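Local coordinates for DNA polymerase (Pyrobaculum calidifontis, PDB 5MDN), which probably catalyses template-directed DNA synthesis, adding deoxyribonucleotides from their triphosphates to a growing strand with release of diphosphate, as a family B DNA polymerase, at residues Y439-E444 / W525-V530; S355-L360 / K508-A513; Y279-E284 / E345-F350; L675-T680 / D744-K749. All blocks are in the same frame, centred on the assembly; numbering follows the deposited sequence.

Along the chain interaction 3 (279-284 with 345-350) closes first; interactions 2 and 1 then alternate their segments, and interaction 4 (675-680 with 744-749) comes last. Interactions 2 and 3 share helix 326-356. Their centres are 14 Å apart and they touch, Val509 CG2 of the one lying 4.2 Å from Phe350 CZ of the other, so helix 326-356 packs in turn on helix 278-282, at the edge of the exonuclease sheet, and on helix 495-512 of the polymerase region. Interaction 1, 26 Å from interaction 2 centre to centre, ties a surface loop to the start of helix 528-551. Interaction 4 lies 53 Å from interaction 1 between centres and packs a separate part of the chain, consistent with the modular build of family B polymerases.

Interaction 1: Y439-E444 / W525-V530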
# COMPACT_ATOMS: atom_id res chain seq x y z
N TYR A 439 -4.14 4.02 -30.93
CA TYR A 439 -5.54 3.81 -31.26
C TYR A 439 -5.96 4.71 -32.41
O TYR A 439 -5.43 5.81 -32.60
CB TYR A 439 -6.40 4.07 -30.02
CG TYR A 439 -7.89 4.17 -30.29
CD1 TYR A 439 -8.66 3.03 -30.51
CD2 TYR A 439 -8.53 5.40 -30.29
CE1 TYR A 439 -10.02 3.12 -30.75
CE2 TYR A 439 -9.89 5.50 -30.52
CZ TYR A 439 -10.63 4.36 -30.75
OH TYR A 439 -11.98 4.46 -30.99
N LEU A 440 -6.92 4.23 -33.20
CA LEU A 440 -7.41 4.96 -34.36
C LEU A 440 -8.89 5.28 -34.20
O LEU A 440 -9.63 4.55 -33.52
CB LEU A 440 -7.17 4.17 -35.66
CG LEU A 440 -5.70 3.83 -35.91
CD1 LEU A 440 -5.54 2.96 -37.15
CD2 LEU A 440 -4.87 5.10 -36.03
N GLU A 441 -9.32 6.36 -34.85
CA GLU A 441 -10.55 7.07 -34.51
C GLU A 441 -11.43 7.17 -35.77
O GLU A 441 -11.33 6.26 -36.60
CB GLU A 441 -10.14 8.42 -33.89
CG GLU A 441 -9.27 8.28 -32.65
CD GLU A 441 -8.96 9.61 -32.01
OE1 GLU A 441 -9.53 10.63 -32.46
OE2 GLU A 441 -8.15 9.64 -31.06
N PRO A 442 -12.29 8.18 -35.99
CA PRO A 442 -13.05 8.17 -37.25
C PRO A 442 -12.22 8.47 -38.48
O PRO A 442 -12.75 8.43 -39.59
CB PRO A 442 -14.12 9.24 -37.03
CG PRO A 442 -13.54 10.16 -36.07
CD PRO A 442 -12.80 9.27 -35.12
N HIS A 443 -10.94 8.80 -38.33
CA HIS A 443 -10.01 8.70 -39.45
C HIS A 443 -9.49 7.27 -39.50
O HIS A 443 -8.87 6.79 -38.55
CB HIS A 443 -8.88 9.72 -39.32
CG HIS A 443 -7.86 9.37 -38.29
ND1 HIS A 443 -6.60 8.90 -38.61
CD2 HIS A 443 -7.90 9.41 -36.94
CE1 HIS A 443 -5.92 8.67 -37.51
NE2 HIS A 443 -6.69 8.98 -36.47
N GLU A 444 -9.76 6.57 -40.60
CA GLU A 444 -9.34 5.18 -40.68
C GLU A 444 -8.38 4.85 -41.82
O GLU A 444 -8.47 3.75 -42.37
CB GLU A 444 -10.56 4.26 -40.75
CG GLU A 444 -11.45 4.33 -39.52
CD GLU A 444 -12.64 5.24 -39.71
OE1 GLU A 444 -12.67 5.97 -40.72
OE2 GLU A 444 -13.54 5.24 -38.84
N TRP A 525 -2.68 8.40 -18.76
CA TRP A 525 -2.72 7.64 -20.00
C TRP A 525 -3.93 6.70 -20.07
O TRP A 525 -3.84 5.62 -20.65
CB TRP A 525 -1.42 6.85 -20.18
CG TRP A 525 -0.29 7.72 -20.61
CD1 TRP A 525 0.02 8.08 -21.89
CD2 TRP A 525 0.67 8.37 -19.77
NE1 TRP A 525 1.13 8.90 -21.89
CE2 TRP A 525 1.54 9.09 -20.60
CE3 TRP A 525 0.88 8.40 -18.39
CZ2 TRP A 525 2.61 9.84 -20.10
CZ3 TRP A 525 1.94 9.14 -17.89
CH2 TRP A 525 2.79 9.85 -18.75
N TYR A 526 -5.05 7.11 -19.48
CA TYR A 526 -6.28 6.35 -19.56
C TYR A 526 -6.92 6.50 -20.93
O TYR A 526 -7.10 7.62 -21.42
CB TYR A 526 -7.27 6.78 -18.48
CG TYR A 526 -8.65 6.20 -18.68
CD1 TYR A 526 -8.90 4.85 -18.46
CD2 TYR A 526 -9.71 7.00 -19.11
CE1 TYR A 526 -10.16 4.32 -18.66
CE2 TYR A 526 -10.97 6.48 -19.30
CZ TYR A 526 -11.19 5.14 -19.08
OH TYR A 526 -12.45 4.61 -19.27
N LYS A 527 -7.25 5.38 -21.55
CA LYS A 527 -8.07 5.36 -22.76
C LYS A 527 -8.95 4.12 -22.71
O LYS A 527 -8.44 3.00 -22.59
CB LYS A 527 -7.20 5.36 -24.02
CG LYS A 527 -8.00 5.43 -25.31
CD LYS A 527 -8.68 6.78 -25.45
CE LYS A 527 -7.87 7.75 -26.29
NZ LYS A 527 -7.83 7.33 -27.72
N LYS A 528 -10.27 4.32 -22.79
CA LYS A 528 -11.20 3.22 -22.60
C LYS A 528 -11.00 2.13 -23.65
O LYS A 528 -11.06 0.94 -23.34
CB LYS A 528 -12.64 3.74 -22.65
CG LYS A 528 -13.69 2.65 -22.44
CD LYS A 528 -15.09 3.23 -22.47
CE LYS A 528 -15.49 3.62 -23.89
NZ LYS A 528 -16.86 4.20 -23.95
N GLU A 529 -10.76 2.52 -24.90
CA GLU A 529 -10.63 1.54 -25.97
C GLU A 529 -9.37 0.69 -25.83
O GLU A 529 -9.33 -0.42 -26.37
CB GLU A 529 -10.62 2.24 -27.34
CG GLU A 529 -11.92 2.96 -27.66
CD GLU A 529 -11.90 4.41 -27.23
OE1 GLU A 529 -10.97 4.80 -26.50
OE2 GLU A 529 -12.83 5.16 -27.61
N VAL A 530 -8.36 1.17 -25.11
CA VAL A 530 -7.19 0.35 -24.83
C VAL A 530 -7.54 -0.74 -23.82
O VAL A 530 -7.30 -1.93 -24.06
CB VAL A 530 -6.02 1.21 -24.34
CG1 VAL A 530 -4.78 0.36 -24.12
CG2 VAL A 530 -5.73 2.32 -25.34
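Lys527 NZ sits between two groups of the loop: it approaches the Tyr439 ring obliquely, 3.3 Å from CD2, and has Glu441 OE2 4.1 Å away, beyond a salt bridge. The lysine chain, bent at chi2, chi3 and chi4, crosses the tyrosine at about a right angle. Glu529 supplies the rest of the contact. Its CB lies over one ring face as a CH-pi contact, 4.0 Å from the Tyr439 ring centroid and 28° off the normal. A bend at chi2 then folds the Glu529 chain along the ring, so that its carboxylate stacks with only 25° between the two planes. Glu529 OE2 ends 3.6 Å from Tyr439 OH. Tyr439 reaches both partners because its CG is anti to the backbone N (chi1 168°). A serine here would remove the ring, and the methylenes of Glu529 would probably lose the flat surface they lie on while the Lys527 ammonium was left freer to swing. Lys527 is the N-cap residue of helix 528-551, so the contact joins the loop after helix 424-431 to the start of that helix, at the surface of the polymerase region and away from the metal sites; His459 touches Glu529 as well. With no hydrogen bond between the segments, cohesion here rests on the Glu529 methylenes against the ring and probably a modest, solvent-screened attraction between Lys527 and Glu441.

Interaction 2: S355-L360 / K508-A513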
# COMPACT_ATOMS: atom_id res chain seq x y z
N SER A 355 11.46 0.89 -5.00
CA SER A 355 11.73 2.32 -5.02
C SER A 355 12.65 2.70 -6.18
O SER A 355 12.46 3.76 -6.80
CB SER A 355 12.35 2.76 -3.69
OG SER A 355 12.75 4.12 -3.75
N SER A 356 13.64 1.86 -6.49
CA SER A 356 14.53 2.16 -7.61
C SER A 356 13.83 1.93 -8.94
O SER A 356 14.05 2.67 -9.91
CB SER A 356 15.80 1.31 -7.51
OG SER A 356 15.50 -0.07 -7.56
N VAL A 357 12.96 0.91 -9.01
CA VAL A 357 11.93 0.90 -10.03
C VAL A 357 10.85 1.92 -9.64
O VAL A 357 10.78 2.37 -8.50
CB VAL A 357 11.34 -0.51 -10.19
CG1 VAL A 357 10.53 -0.62 -11.48
CG2 VAL A 357 12.46 -1.55 -10.17
N SER A 358 10.06 2.33 -10.63
CA SER A 358 8.98 3.30 -10.43
C SER A 358 9.54 4.69 -10.10
O SER A 358 9.11 5.69 -10.69
CB SER A 358 8.02 2.82 -9.34
OG SER A 358 8.45 3.24 -8.06
N GLY A 359 10.47 4.76 -9.15
CA GLY A 359 11.23 5.97 -8.90
C GLY A 359 10.78 6.83 -7.74
O GLY A 359 11.28 7.95 -7.59
N LEU A 360 9.86 6.34 -6.90
CA LEU A 360 9.48 7.10 -5.72
C LEU A 360 10.46 6.85 -4.57
O LEU A 360 11.04 5.77 -4.46
CB LEU A 360 8.07 6.74 -5.28
CG LEU A 360 6.91 7.24 -6.15
CD1 LEU A 360 5.60 6.63 -5.69
CD2 LEU A 360 6.84 8.76 -6.13
N LYS A 508 8.70 -7.15 -12.26
CA LYS A 508 7.50 -7.89 -12.62
C LYS A 508 6.24 -7.19 -12.12
O LYS A 508 5.26 -7.03 -12.87
CB LYS A 508 7.56 -9.29 -12.03
CG LYS A 508 6.31 -10.11 -12.27
CD LYS A 508 6.41 -11.49 -11.65
CE LYS A 508 5.11 -12.27 -11.85
NZ LYS A 508 5.16 -13.61 -11.20
N VAL A 509 6.23 -6.77 -10.85
CA VAL A 509 5.03 -6.20 -10.26
C VAL A 509 4.64 -4.91 -10.96
O VAL A 509 3.45 -4.66 -11.21
CB VAL A 509 5.23 -5.99 -8.74
CG1 VAL A 509 4.01 -5.32 -8.13
CG2 VAL A 509 5.51 -7.32 -8.06
N MET A 510 5.62 -4.07 -11.30
CA MET A 510 5.31 -2.82 -11.99
C MET A 510 4.81 -3.09 -13.41
O MET A 510 3.90 -2.40 -13.89
CB MET A 510 6.54 -1.92 -12.00
CG MET A 510 6.99 -1.49 -10.62
SD MET A 510 5.77 -0.50 -9.72
CE MET A 510 5.46 0.81 -10.90
N ALA A 511 5.39 -4.07 -14.09
CA ALA A 511 4.91 -4.44 -15.42
C ALA A 511 3.48 -4.97 -15.36
O ALA A 511 2.62 -4.57 -16.16
CB ALA A 511 5.85 -5.48 -16.04
N ASN A 512 3.21 -5.88 -14.42
CA ASN A 512 1.88 -6.47 -14.32
C ASN A 512 0.85 -5.50 -13.74
O ASN A 512 -0.35 -5.75 -13.86
CB ASN A 512 1.93 -7.74 -13.47
CG ASN A 512 2.80 -8.81 -14.08
OD1 ASN A 512 3.12 -8.77 -15.27
ND2 ASN A 512 3.19 -9.80 -13.27
N ALA A 513 1.30 -4.42 -13.10
CA ALA A 513 0.37 -3.41 -12.59
C ALA A 513 -0.19 -2.51 -13.67
O ALA A 513 -1.17 -1.79 -13.42
CB ALA A 513 1.06 -2.57 -11.52
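Met510 overlaps two consecutive residues, laying its CG against Val357 and its terminal methyl against Ser358. It belongs to the end of helix 495-512, whose sequence carries motif B of family B polymerases, whereas Val357 and Ser358 form the turn leaving the long helix 326-356. The contact therefore joins the C-terminal end of helix 326-356 to a helix of the fingers. Met510 CG is 3.7 Å from Val357 CG1, and the two side chains slide past each other in opposite directions. The thioether is curled rather than extended, with chi2 at -63° and chi3 at -54°, and this brings CE round to Ser358 CB, 3.6 Å away. On the serine it is thus the methylene, not the hydroxyl, that meets the methionine. The hydroxyl serves its own turn instead: Ser358 OG has hydrogen bonds to Val357 O and Leu354 O, with a single proton to share between the two carbonyls. Gly359 follows with a positive phi (100°), where a side chain would press on the carbonyl O of Ser358. Further packing closes the site: Val374 of helix 370-384 touches Met510, and Leu507, one turn earlier on helix 495-512, touches Val357. The magnesium ligand Asp363 is a few residues further on, its side chain about 11 Å from that of Ser358. Between the segments the contact is purely apolar, and the sulfur joins in as well, Met510 SD lying 4.0 Å from Ser358 CB.

Interaction 3: Y279-E284 / E345-F350; sequences YNIVDE and EKLLPF
Leu347 presents one methyl, CD1, to two branched neighbours, lying 3.9 Å from Ile281 CG2 and 4.0 Å from Val282 CG1. Its chain runs outward from helix 326-356: CG is anti to the carbonyl carbon, and CD1 continues the chain with chi2 at -174°, so that this branch leads and CD2 is left behind. Ile281 answers with its shorter branch. Its CG1 stands anti to the backbone N (chi1 -173°), which places CG2 between the backbone N and the carbonyl carbon and in front of the leucine methyl. In Val282 the touching branch is CG1, whose position anti to the carbonyl carbon lets it come at Leu347 from a second direction; these two side chains stand at about a right angle, while Ile281 meets the leucine obliquely. Phe300 packs on Leu347 and Tyr230 on Val282, extending the apolar cluster. The contact joins helix 278-282, which follows strand 274-277 at the margin of the exonuclease sheet, to helix 326-356 just before its kink at Pro349, a residue without an N-H to give. Nearby, Glu284 forms a salt bridge with Arg373 of helix 370-384. Across the segments themselves no polar bond is made: three buried aliphatic side chains meet methyl to methyl, and the pairing probably depends on shape and the exclusion of water.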
# COMPACT_ATOMS: atom_id res chain seq x y z
N TYR A 279 2.31 -0.98 7.48
CA TYR A 279 0.89 -1.14 7.22
C TYR A 279 0.49 -0.60 5.86
O TYR A 279 -0.54 -1.02 5.31
CB TYR A 279 0.07 -0.46 8.32
CG TYR A 279 -1.42 -0.71 8.22
CD1 TYR A 279 -1.92 -1.99 8.03
CD2 TYR A 279 -2.33 0.34 8.31
CE1 TYR A 279 -3.28 -2.22 7.94
CE2 TYR A 279 -3.69 0.12 8.21
CZ TYR A 279 -4.16 -1.16 8.03
OH TYR A 279 -5.52 -1.38 7.94
N ASN A 280 1.27 0.33 5.29
CA ASN A 280 1.00 0.80 3.94
C ASN A 280 1.09 -0.33 2.92
O ASN A 280 0.25 -0.42 2.01
CB ASN A 280 1.97 1.92 3.58
CG ASN A 280 1.72 3.20 4.36
OD1 ASN A 280 2.64 3.97 4.62
ND2 ASN A 280 0.47 3.42 4.75
N ILE A 281 2.09 -1.19 3.04
CA ILE A 281 2.30 -2.23 2.04
C ILE A 281 1.45 -3.48 2.31
O ILE A 281 0.99 -4.13 1.37
CB ILE A 281 3.79 -2.58 1.93
CG1 ILE A 281 4.02 -3.54 0.76
CG2 ILE A 281 4.32 -3.18 3.22
CD1 ILE A 281 3.76 -2.92 -0.60
N VAL A 282 1.22 -3.83 3.58
CA VAL A 282 0.45 -5.03 3.88
C VAL A 282 -1.03 -4.85 3.56
O VAL A 282 -1.75 -5.84 3.38
CB VAL A 282 0.63 -5.46 5.35
CG1 VAL A 282 2.11 -5.61 5.69
CG2 VAL A 282 -0.05 -4.49 6.30
N ASP A 283 -1.51 -3.60 3.51
CA ASP A 283 -2.89 -3.35 3.11
C ASP A 283 -3.16 -3.86 1.70
O ASP A 283 -4.30 -4.20 1.37
CB ASP A 283 -3.19 -1.85 3.22
CG ASP A 283 -4.68 -1.56 3.38
OD1 ASP A 283 -5.50 -2.46 3.11
OD2 ASP A 283 -5.02 -0.43 3.80
N GLU A 284 -2.12 -3.91 0.86
CA GLU A 284 -2.27 -4.36 -0.52
C GLU A 284 -2.33 -5.88 -0.65
O GLU A 284 -2.66 -6.38 -1.73
CB GLU A 284 -1.11 -3.82 -1.37
CG GLU A 284 -1.08 -2.30 -1.47
CD GLU A 284 0.21 -1.80 -2.09
OE1 GLU A 284 0.73 -2.47 -3.01
OE2 GLU A 284 0.69 -0.72 -1.68
N GLU A 345 12.71 -6.98 7.95
CA GLU A 345 13.73 -7.82 7.33
C GLU A 345 13.20 -8.58 6.12
O GLU A 345 13.96 -8.87 5.19
CB GLU A 345 14.30 -8.79 8.36
CG GLU A 345 15.12 -8.11 9.46
CD GLU A 345 15.19 -8.93 10.73
OE1 GLU A 345 14.93 -10.16 10.67
OE2 GLU A 345 15.51 -8.36 11.80
N LYS A 346 11.91 -8.90 6.11
CA LYS A 346 11.31 -9.61 4.98
C LYS A 346 10.79 -8.67 3.90
O LYS A 346 10.91 -8.98 2.71
CB LYS A 346 10.17 -10.51 5.48
CG LYS A 346 10.60 -11.54 6.52
CD LYS A 346 9.84 -12.84 6.33
CE LYS A 346 10.41 -13.94 7.21
NZ LYS A 346 11.84 -14.20 6.91
N LEU A 347 10.20 -7.54 4.28
CA LEU A 347 9.55 -6.66 3.32
C LEU A 347 10.43 -5.52 2.83
O LEU A 347 10.30 -5.10 1.67
CB LEU A 347 8.26 -6.07 3.92
CG LEU A 347 7.21 -7.07 4.42
CD1 LEU A 347 5.95 -6.33 4.84
CD2 LEU A 347 6.90 -8.11 3.36
N LEU A 348 11.32 -5.00 3.67
CA LEU A 348 12.10 -3.83 3.29
C LEU A 348 13.02 -4.06 2.09
O LEU A 348 13.14 -3.14 1.27
CB LEU A 348 12.91 -3.32 4.49
CG LEU A 348 13.53 -1.93 4.39
CD1 LEU A 348 12.46 -0.88 4.16
CD2 LEU A 348 14.35 -1.62 5.63
N PRO A 349 13.69 -5.21 1.93
CA PRO A 349 14.49 -5.40 0.70
C PRO A 349 13.67 -5.27 -0.57
O PRO A 349 14.18 -4.76 -1.58
CB PRO A 349 15.06 -6.82 0.87
CG PRO A 349 15.09 -7.03 2.34
CD PRO A 349 13.89 -6.32 2.88
N PHE A 350 12.42 -5.72 -0.56
CA PHE A 350 11.55 -5.56 -1.72
C PHE A 350 11.23 -4.09 -1.97
O PHE A 350 11.27 -3.62 -3.11
CB PHE A 350 10.27 -6.37 -1.54
CG PHE A 350 9.25 -6.15 -2.62
CD1 PHE A 350 9.49 -6.58 -3.92
CD2 PHE A 350 8.06 -5.52 -2.34
CE1 PHE A 350 8.55 -6.38 -4.91
CE2 PHE A 350 7.12 -5.31 -3.33
CZ PHE A 350 7.36 -5.74 -4.62

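Interaction 4: L675-T680 / D744-K749; sequences LIIWKT and DYYIEK
Tyr746 has CG anti to the carbonyl carbon (chi1 -77°), and with chi2 at -30° its ring projects from helix 743-756 toward the loop, where Leu675, also with CG anti to its carbonyl carbon (chi1 -59°), runs along the CD2-CE2 side of that ring. All four side-chain carbons of the leucine take part, with Leu675 CB 3.5 Å from Tyr746 CE2 and Leu675 CD2 3.7 Å from Tyr746 CD2. Ile677 and Tyr746 point at each other from opposite directions, and Ile677 CD1 meets the ring at the edge, in plane, 4.0 Å from Tyr746 CE1. The phenol thus fits between two aliphatic residues of the loop. Its oxygen reaches the loop backbone, Leu675 O lying 2.7 Å from Tyr746 OH, and also takes part in a weak hydrogen bond with Ile718 N. A phenylalanine in its place would keep the ring but drop the hydroxyl, so that Ile718 N would probably lose this weak partner inside a buried contact. On the same helix Lys749 folds over Tyr745, its CD above one ring face, and its NZ donates a hydrogen bond to Tyr745 OH at 2.8 Å. The loop is itself tied to the segment around strand 716-718 by backbone hydrogen bonds, Ile677 with Tyr716 and Lys679 with Val714, while Leu629 of helix 628-643 packs on Leu675. An extended loop seated against a helix by a buried tyrosine, among helices 628-643 and 647-666, is consistent with the largely helical thumb domain of family B polymerases.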
# COMPACT_ATOMS: atom_id res chain seq x y z
N LEU A 675 -17.17 -10.03 24.05
CA LEU A 675 -18.54 -9.60 23.79
C LEU A 675 -18.66 -8.13 23.37
O LEU A 675 -19.75 -7.71 22.97
CB LEU A 675 -19.41 -9.84 25.03
CG LEU A 675 -19.50 -11.29 25.52
CD1 LEU A 675 -20.60 -11.42 26.57
CD2 LEU A 675 -19.74 -12.25 24.37
N ILE A 676 -17.58 -7.35 23.45
CA ILE A 676 -17.64 -5.94 23.10
C ILE A 676 -17.78 -5.78 21.59
O ILE A 676 -17.14 -6.48 20.80
CB ILE A 676 -16.41 -5.18 23.63
CG1 ILE A 676 -16.55 -4.90 25.13
CG2 ILE A 676 -16.19 -3.88 22.87
CD1 ILE A 676 -16.21 -6.03 26.03
N ILE A 677 -18.64 -4.84 21.18
CA ILE A 677 -18.88 -4.52 19.78
C ILE A 677 -18.37 -3.10 19.53
O ILE A 677 -18.82 -2.15 20.17
CB ILE A 677 -20.38 -4.63 19.43
CG1 ILE A 677 -20.92 -6.00 19.84
CG2 ILE A 677 -20.60 -4.38 17.94
CD1 ILE A 677 -22.42 -6.11 19.76
N TRP A 678 -17.41 -2.97 18.61
CA TRP A 678 -16.79 -1.68 18.33
C TRP A 678 -17.52 -0.93 17.22
O TRP A 678 -18.05 -1.52 16.28
CB TRP A 678 -15.33 -1.82 17.91
CG TRP A 678 -14.41 -2.52 18.86
CD1 TRP A 678 -13.78 -3.71 18.65
CD2 TRP A 678 -14.04 -2.10 20.18
NE1 TRP A 678 -13.02 -4.05 19.74
CE2 TRP A 678 -13.16 -3.08 20.69
CE3 TRP A 678 -14.35 -0.99 20.97
CZ2 TRP A 678 -12.60 -2.98 21.96
CZ3 TRP A 678 -13.79 -0.89 22.23
CH2 TRP A 678 -12.92 -1.88 22.71
N LYS A 679 -17.54 0.40 17.35
CA LYS A 679 -17.88 1.29 16.25
C LYS A 679 -17.13 2.59 16.48
O LYS A 679 -17.04 3.07 17.62
CB LYS A 679 -19.39 1.53 16.13
CG LYS A 679 -19.80 2.05 14.76
CD LYS A 679 -19.41 1.07 13.67
CE LYS A 679 -19.47 1.71 12.29
NZ LYS A 679 -18.39 2.72 12.09
N THR A 680 -16.58 3.16 15.41
CA THR A 680 -15.54 4.18 15.54
C THR A 680 -16.05 5.62 15.55
O THR A 680 -15.28 6.51 15.93
CB THR A 680 -14.51 4.02 14.42
OG1 THR A 680 -13.31 4.73 14.76
CG2 THR A 680 -15.05 4.55 13.10
N ASP A 744 -29.21 -14.32 24.96
CA ASP A 744 -30.12 -14.58 23.85
C ASP A 744 -29.82 -13.68 22.66
O ASP A 744 -30.07 -14.07 21.51
CB ASP A 744 -31.56 -14.39 24.31
CG ASP A 744 -31.97 -15.39 25.38
OD1 ASP A 744 -31.10 -16.16 25.84
OD2 ASP A 744 -33.16 -15.40 25.76
N TYR A 745 -29.27 -12.49 22.90
CA TYR A 745 -28.85 -11.63 21.80
C TYR A 745 -27.65 -12.23 21.07
O TYR A 745 -27.66 -12.37 19.84
CB TYR A 745 -28.51 -10.24 22.34
CG TYR A 745 -28.12 -9.21 21.30
CD1 TYR A 745 -26.84 -9.17 20.76
CD2 TYR A 745 -29.02 -8.23 20.90
CE1 TYR A 745 -26.48 -8.22 19.82
CE2 TYR A 745 -28.67 -7.26 19.98
CZ TYR A 745 -27.40 -7.26 19.44
OH TYR A 745 -27.05 -6.31 18.51
N TYR A 746 -26.61 -12.60 21.82
CA TYR A 746 -25.35 -13.01 21.21
C TYR A 746 -25.42 -14.38 20.54
O TYR A 746 -24.61 -14.65 19.65
CB TYR A 746 -24.24 -13.00 22.26
CG TYR A 746 -23.74 -11.61 22.57
CD1 TYR A 746 -23.78 -10.62 21.60
CD2 TYR A 746 -23.25 -11.27 23.82
CE1 TYR A 746 -23.33 -9.34 21.86
CE2 TYR A 746 -22.81 -9.99 24.10
CZ TYR A 746 -22.85 -9.03 23.11
OH TYR A 746 -22.41 -7.75 23.37
N ILE A 747 -26.36 -15.24 20.93
CA ILE A 747 -26.54 -16.50 20.21
C ILE A 747 -27.36 -16.31 18.95
O ILE A 747 -27.04 -16.86 17.89
CB ILE A 747 -27.15 -17.57 21.14
CG1 ILE A 747 -26.10 -18.06 22.14
CG2 ILE A 747 -27.70 -18.74 20.33
CD1 ILE A 747 -26.42 -17.74 23.57
N GLU A 748 -28.42 -15.49 19.02
CA GLU A 748 -29.41 -15.50 17.95
C GLU A 748 -29.00 -14.66 16.75
O GLU A 748 -29.17 -15.11 15.61
CB GLU A 748 -30.76 -15.02 18.48
CG GLU A 748 -31.42 -15.97 19.46
CD GLU A 748 -32.75 -15.45 19.96
OE1 GLU A 748 -33.12 -14.32 19.58
OE2 GLU A 748 -33.41 -16.17 20.74
N LYS A 749 -28.46 -13.45 16.94
CA LYS A 749 -28.29 -12.57 15.79
C LYS A 749 -26.85 -12.38 15.33
O LYS A 749 -26.62 -11.58 14.42
CB LYS A 749 -28.95 -11.22 16.04
CG LYS A 749 -28.46 -10.42 17.23
CD LYS A 749 -29.39 -9.24 17.45
CE LYS A 749 -29.40 -8.28 16.26
NZ LYS A 749 -28.14 -7.48 16.18